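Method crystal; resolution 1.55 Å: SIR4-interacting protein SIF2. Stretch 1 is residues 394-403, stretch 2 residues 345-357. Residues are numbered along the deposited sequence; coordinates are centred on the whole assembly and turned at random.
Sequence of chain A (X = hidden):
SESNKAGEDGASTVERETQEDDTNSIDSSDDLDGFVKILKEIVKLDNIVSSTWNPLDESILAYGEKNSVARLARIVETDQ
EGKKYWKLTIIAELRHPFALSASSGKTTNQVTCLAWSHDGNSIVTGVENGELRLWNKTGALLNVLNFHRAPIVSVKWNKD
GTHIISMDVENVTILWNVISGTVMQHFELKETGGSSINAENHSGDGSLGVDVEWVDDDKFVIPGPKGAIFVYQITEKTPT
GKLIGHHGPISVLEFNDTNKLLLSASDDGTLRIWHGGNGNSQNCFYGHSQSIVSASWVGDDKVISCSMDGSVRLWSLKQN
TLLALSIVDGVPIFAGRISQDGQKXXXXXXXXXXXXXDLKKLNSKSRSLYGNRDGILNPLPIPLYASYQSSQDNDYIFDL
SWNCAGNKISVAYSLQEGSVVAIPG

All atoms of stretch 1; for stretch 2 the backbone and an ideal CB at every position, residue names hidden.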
# COMPACT_ATOMS: atom_id res chain seq x y z
N ASN A 394 22.58 -7.84 -5.67
CA ASN A 394 21.54 -8.83 -5.39
C ASN A 394 20.66 -8.36 -4.23
O ASN A 394 20.08 -9.18 -3.52
CB ASN A 394 22.17 -10.17 -5.01
CG ASN A 394 22.82 -10.13 -3.65
OD1 ASN A 394 23.30 -9.08 -3.22
ND2 ASN A 394 22.85 -11.27 -2.95
N ASP A 395 20.56 -7.05 -4.03
CA ASP A 395 19.76 -6.52 -2.93
C ASP A 395 18.26 -6.77 -3.14
O ASP A 395 17.80 -6.96 -4.26
CB ASP A 395 20.03 -5.02 -2.75
CG ASP A 395 19.54 -4.48 -1.41
OD1 ASP A 395 19.19 -5.27 -0.52
OD2 ASP A 395 19.53 -3.24 -1.25
N TYR A 396 17.53 -6.77 -2.03
CA TYR A 396 16.08 -6.97 -2.04
C TYR A 396 15.36 -5.66 -2.29
O TYR A 396 15.89 -4.59 -1.99
CB TYR A 396 15.58 -7.46 -0.66
CG TYR A 396 16.09 -8.80 -0.20
CD1 TYR A 396 16.69 -8.94 1.05
CD2 TYR A 396 15.92 -9.94 -0.98
CE1 TYR A 396 17.12 -10.18 1.51
CE2 TYR A 396 16.34 -11.18 -0.54
CZ TYR A 396 16.94 -11.30 0.71
OH TYR A 396 17.35 -12.54 1.15
N ILE A 397 14.15 -5.75 -2.83
CA ILE A 397 13.30 -4.58 -3.05
C ILE A 397 12.17 -4.78 -2.04
O ILE A 397 11.49 -5.81 -2.06
CB ILE A 397 12.71 -4.55 -4.47
CG1 ILE A 397 13.81 -4.23 -5.48
CG2 ILE A 397 11.60 -3.50 -4.55
CD1 ILE A 397 13.38 -4.36 -6.92
N PHE A 398 12.00 -3.82 -1.14
CA PHE A 398 10.97 -3.89 -0.10
C PHE A 398 9.69 -3.15 -0.44
O PHE A 398 8.63 -3.41 0.14
CB PHE A 398 11.52 -3.30 1.21
CG PHE A 398 12.45 -4.22 1.96
CD1 PHE A 398 13.04 -3.79 3.15
CD2 PHE A 398 12.71 -5.51 1.52
CE1 PHE A 398 13.88 -4.63 3.88
CE2 PHE A 398 13.54 -6.36 2.24
CZ PHE A 398 14.13 -5.92 3.42
N ASP A 399 9.78 -2.21 -1.37
CA ASP A 399 8.61 -1.41 -1.72
C ASP A 399 8.75 -0.79 -3.10
O ASP A 399 9.86 -0.61 -3.61
CB ASP A 399 8.43 -0.31 -0.67
CG ASP A 399 7.27 0.62 -0.98
OD1 ASP A 399 7.51 1.81 -1.31
OD2 ASP A 399 6.11 0.16 -0.90
N LEU A 400 7.62 -0.48 -3.71
CA LEU A 400 7.60 0.19 -5.00
C LEU A 400 6.35 1.04 -5.05
O LEU A 400 5.37 0.76 -4.34
CB LEU A 400 7.64 -0.83 -6.16
CG LEU A 400 6.50 -1.79 -6.45
CD1 LEU A 400 6.91 -2.69 -7.62
CD2 LEU A 400 6.20 -2.64 -5.23
N SER A 401 6.38 2.10 -5.84
CA SER A 401 5.23 2.99 -5.94
C SER A 401 5.15 3.64 -7.31
O SER A 401 6.17 3.98 -7.91
CB SER A 401 5.31 4.07 -4.87
OG SER A 401 6.47 4.87 -5.05
N TRP A 402 3.92 3.80 -7.80
CA TRP A 402 3.65 4.41 -9.10
C TRP A 402 3.34 5.90 -8.97
O TRP A 402 2.65 6.31 -8.03
CB TRP A 402 2.39 3.83 -9.75
CG TRP A 402 2.44 2.43 -10.25
CD1 TRP A 402 2.07 1.30 -9.57
CD2 TRP A 402 2.73 2.03 -11.58
NE1 TRP A 402 2.10 0.22 -10.42
CE2 TRP A 402 2.50 0.64 -11.66
CE3 TRP A 402 3.16 2.71 -12.73
CZ2 TRP A 402 2.69 -0.09 -12.83
CZ3 TRP A 402 3.34 1.98 -13.91
CH2 TRP A 402 3.11 0.60 -13.95
N ASN A 403 3.81 6.71 -9.92
CA ASN A 403 3.43 8.11 -9.88
C ASN A 403 2.02 8.12 -10.48
O ASN A 403 1.59 7.13 -11.09
CB ASN A 403 4.44 9.00 -10.64
CG ASN A 403 4.30 8.95 -12.15
OD1 ASN A 403 3.93 7.94 -12.73
ND2 ASN A 403 4.64 10.07 -12.79
N UNK A 345 0.20 -3.69 -13.52
CA UNK A 345 0.45 -4.17 -12.17
C UNK A 345 1.94 -4.44 -12.03
O UNK A 345 2.49 -5.27 -12.77
CB UNK A 345 -0.37 -5.42 -11.86
N UNK A 346 2.59 -3.75 -11.10
CA UNK A 346 4.02 -3.91 -10.89
C UNK A 346 4.30 -4.71 -9.63
O UNK A 346 3.71 -4.45 -8.58
CB UNK A 346 4.70 -2.54 -10.81
N UNK A 347 5.19 -5.69 -9.74
CA UNK A 347 5.55 -6.52 -8.60
C UNK A 347 7.05 -6.58 -8.39
O UNK A 347 7.82 -6.52 -9.35
CB UNK A 347 5.00 -7.93 -8.78
N UNK A 348 7.47 -6.70 -7.14
CA UNK A 348 8.88 -6.79 -6.81
C UNK A 348 9.17 -8.19 -6.32
O UNK A 348 8.63 -8.63 -5.30
CB UNK A 348 9.28 -5.75 -5.76
N UNK A 349 10.03 -8.91 -7.04
CA UNK A 349 10.40 -10.26 -6.66
C UNK A 349 11.55 -10.24 -5.68
O UNK A 349 12.32 -9.27 -5.61
CB UNK A 349 10.77 -11.09 -7.89
N UNK A 350 11.68 -11.32 -4.92
CA UNK A 350 12.72 -11.45 -3.92
C UNK A 350 14.12 -11.38 -4.52
O UNK A 350 15.09 -11.07 -3.82
CB UNK A 350 12.55 -12.77 -3.16
N UNK A 351 14.24 -11.66 -5.81
CA UNK A 351 15.55 -11.61 -6.46
C UNK A 351 15.93 -10.21 -6.94
O UNK A 351 16.93 -10.04 -7.64
CB UNK A 351 15.57 -12.58 -7.65
N UNK A 352 15.14 -9.21 -6.57
CA UNK A 352 15.43 -7.84 -6.96
C UNK A 352 14.89 -7.41 -8.31
O UNK A 352 15.18 -6.30 -8.78
CB UNK A 352 16.95 -7.63 -6.96
N UNK A 353 14.11 -8.27 -8.95
CA UNK A 353 13.55 -7.92 -10.25
C UNK A 353 12.14 -7.37 -10.11
O UNK A 353 11.35 -7.85 -9.29
CB UNK A 353 13.55 -9.14 -11.18
N UNK A 354 11.84 -6.36 -10.92
CA UNK A 354 10.51 -5.77 -10.93
C UNK A 354 9.88 -6.13 -12.26
O UNK A 354 10.47 -5.91 -13.32
CB UNK A 354 10.55 -4.26 -10.72
N UNK A 355 8.68 -6.71 -12.20
CA UNK A 355 7.96 -7.07 -13.41
C UNK A 355 6.72 -6.19 -13.47
O UNK A 355 6.05 -5.98 -12.46
CB UNK A 355 7.60 -8.56 -13.43
N UNK A 356 6.43 -5.66 -14.65
CA UNK A 356 5.24 -4.86 -14.85
C UNK A 356 4.37 -5.69 -15.78
O UNK A 356 4.79 -6.05 -16.89
CB UNK A 356 5.55 -3.47 -15.42
N UNK A 357 3.17 -6.02 -15.32
CA UNK A 357 2.22 -6.81 -16.10
C UNK A 357 1.17 -5.92 -16.74
O UNK A 357 0.73 -4.93 -16.16
CB UNK A 357 1.55 -7.86 -15.22

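Stretch 2 is a hairpin whose first strand, 345-349, runs nearly antiparallel to strand 397-402 (169°). No direct hydrogen bond joins the stretches; they meet through apolar side-chain packing and two bridging waters.

At position 345 CA-to-CB points away from stretch 1, whose atoms leave the choice open among aliphatic, aromatic and polar residues; the residue is Tyr345, paired through its backbone with 357.

Position 346 points toward stretch 1, and its ideal CB already lies 3.8 Å from Trp402 CZ2 and 3.9 Å from Leu400 CD1. With two bulky apolar groups so near, a small apolar side chain suits. It is Ala346, whose methyl touches both.

Position 347 points away, and extended angles would accept many residues, beta-branched ones included; it is Val347.

Position 348 again points toward stretch 1. Its ideal CB is 3.5 Å from Ile397 CG2, already tight, and 4.3 Å from Leu400 CD1, so a very small side chain, alanine or glycine, fits most easily. Ala348 packs its CB against both side chains.

Position 349 points away, and stretch 1 would allow aliphatic or aromatic residues alike; it is Phe349. It opens a type I turn ending at 352, and water 1 donates to Phe349 O (2.7 Å) and accepts from Ile397 N (2.8 Å).

At 350 the CB points sideways, 4.9 Å from Tyr396 CE2. A long apolar or aromatic chain could exploit the ring. Met350 brings CG to 3.7 Å from Tyr396 CE2, while Met350 O meets the edge of that ring, 3.2 Å from Tyr396 CD2. Water 2 donates to both Met350 O and Asn394 O, each at 2.7 Å.

Position 351 points away, in the turn, where a small polar residue is apt. Asp351 OD1 accepts from the backbone N of 353 at 3.0 Å.

Position 352 has phi/psi of 87/5, and a CB would lie 2.9 Å from Asp395 O, besides jamming against the preceding carbonyl. Both arguments demand glycine. Gly352 leaves Asp395 O room, 3.7 Å from Gly352 CA.

Position 353 points away, open to polar chains; it is Gln353.

Position 354 points sideways, its ideal CB 4.7 Å from Ile397 CD1, so a branched aliphatic suits. Val354 sets CG2 3.5 Å from Ile397 CD1 and CG1 4.2 Å from Leu400 CD1.

Position 355 points away, allowing polar or aliphatic residues; it is Asn355.

At 356 the ideal CB is 5.0 Å from Trp402 CH2, room for a modest apolar group. Val356 sets CG1 at the indole edge, 3.9 Å from Trp402 CH2.

Position 357 lies beyond reach of stretch 1, which excludes neither aliphatic nor aromatic residues; it is Tyr357.

Stretch 2 (345-357) YAVAFMDGQVNVY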
# COMPACT_ATOMS: atom_id res chain seq x y z
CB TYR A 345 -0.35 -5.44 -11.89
CG TYR A 345 -0.44 -5.80 -10.42
CD1 TYR A 345 -1.13 -4.97 -9.53
CD2 TYR A 345 0.15 -6.95 -9.92
CE1 TYR A 345 -1.22 -5.28 -8.17
CE2 TYR A 345 0.07 -7.28 -8.56
CZ TYR A 345 -0.62 -6.44 -7.69
OH TYR A 345 -0.72 -6.75 -6.36
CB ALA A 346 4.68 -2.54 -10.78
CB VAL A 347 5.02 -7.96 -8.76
CG1 VAL A 347 3.50 -7.96 -8.79
CG2 VAL A 347 5.58 -8.58 -10.03
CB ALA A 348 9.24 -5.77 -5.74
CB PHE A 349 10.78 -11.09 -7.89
CG PHE A 349 9.62 -11.43 -8.78
CD1 PHE A 349 9.23 -10.57 -9.80
CD2 PHE A 349 8.91 -12.61 -8.59
CE1 PHE A 349 8.15 -10.88 -10.62
CE2 PHE A 349 7.83 -12.93 -9.41
CZ PHE A 349 7.44 -12.07 -10.42
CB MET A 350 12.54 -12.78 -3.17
CG MET A 350 13.52 -13.01 -2.04
SD MET A 350 13.04 -14.45 -1.07
CE MET A 350 14.28 -14.38 0.24
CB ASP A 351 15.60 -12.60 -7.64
CG ASP A 351 14.62 -12.26 -8.74
OD1 ASP A 351 13.86 -11.28 -8.59
OD2 ASP A 351 14.60 -12.98 -9.76
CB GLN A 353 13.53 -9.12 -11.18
CG GLN A 353 13.00 -8.79 -12.58
CD GLN A 353 13.28 -9.88 -13.60
OE1 GLN A 353 14.39 -10.41 -13.66
NE2 GLN A 353 12.29 -10.19 -14.43
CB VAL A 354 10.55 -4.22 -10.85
CG1 VAL A 354 9.14 -3.66 -10.99
CG2 VAL A 354 11.16 -3.79 -9.53
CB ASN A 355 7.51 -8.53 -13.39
CG ASN A 355 8.54 -9.48 -13.97
OD1 ASN A 355 8.30 -10.69 -14.06
ND2 ASN A 355 9.68 -8.95 -14.38
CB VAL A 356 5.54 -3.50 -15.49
CG1 VAL A 356 4.24 -2.72 -15.69
CG2 VAL A 356 6.49 -2.70 -14.61
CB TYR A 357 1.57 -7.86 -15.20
CG TYR A 357 2.54 -8.93 -14.76
CD1 TYR A 357 2.87 -9.99 -15.61
CD2 TYR A 357 3.19 -8.85 -13.53
CE1 TYR A 357 3.82 -10.94 -15.25
CE2 TYR A 357 4.14 -9.80 -13.16
CZ TYR A 357 4.45 -10.84 -14.02
OH TYR A 357 5.41 -11.75 -13.67
O HOH W 1 12.76 -8.11 -3.26
O HOH W 2 17.78 -10.58 -3.95
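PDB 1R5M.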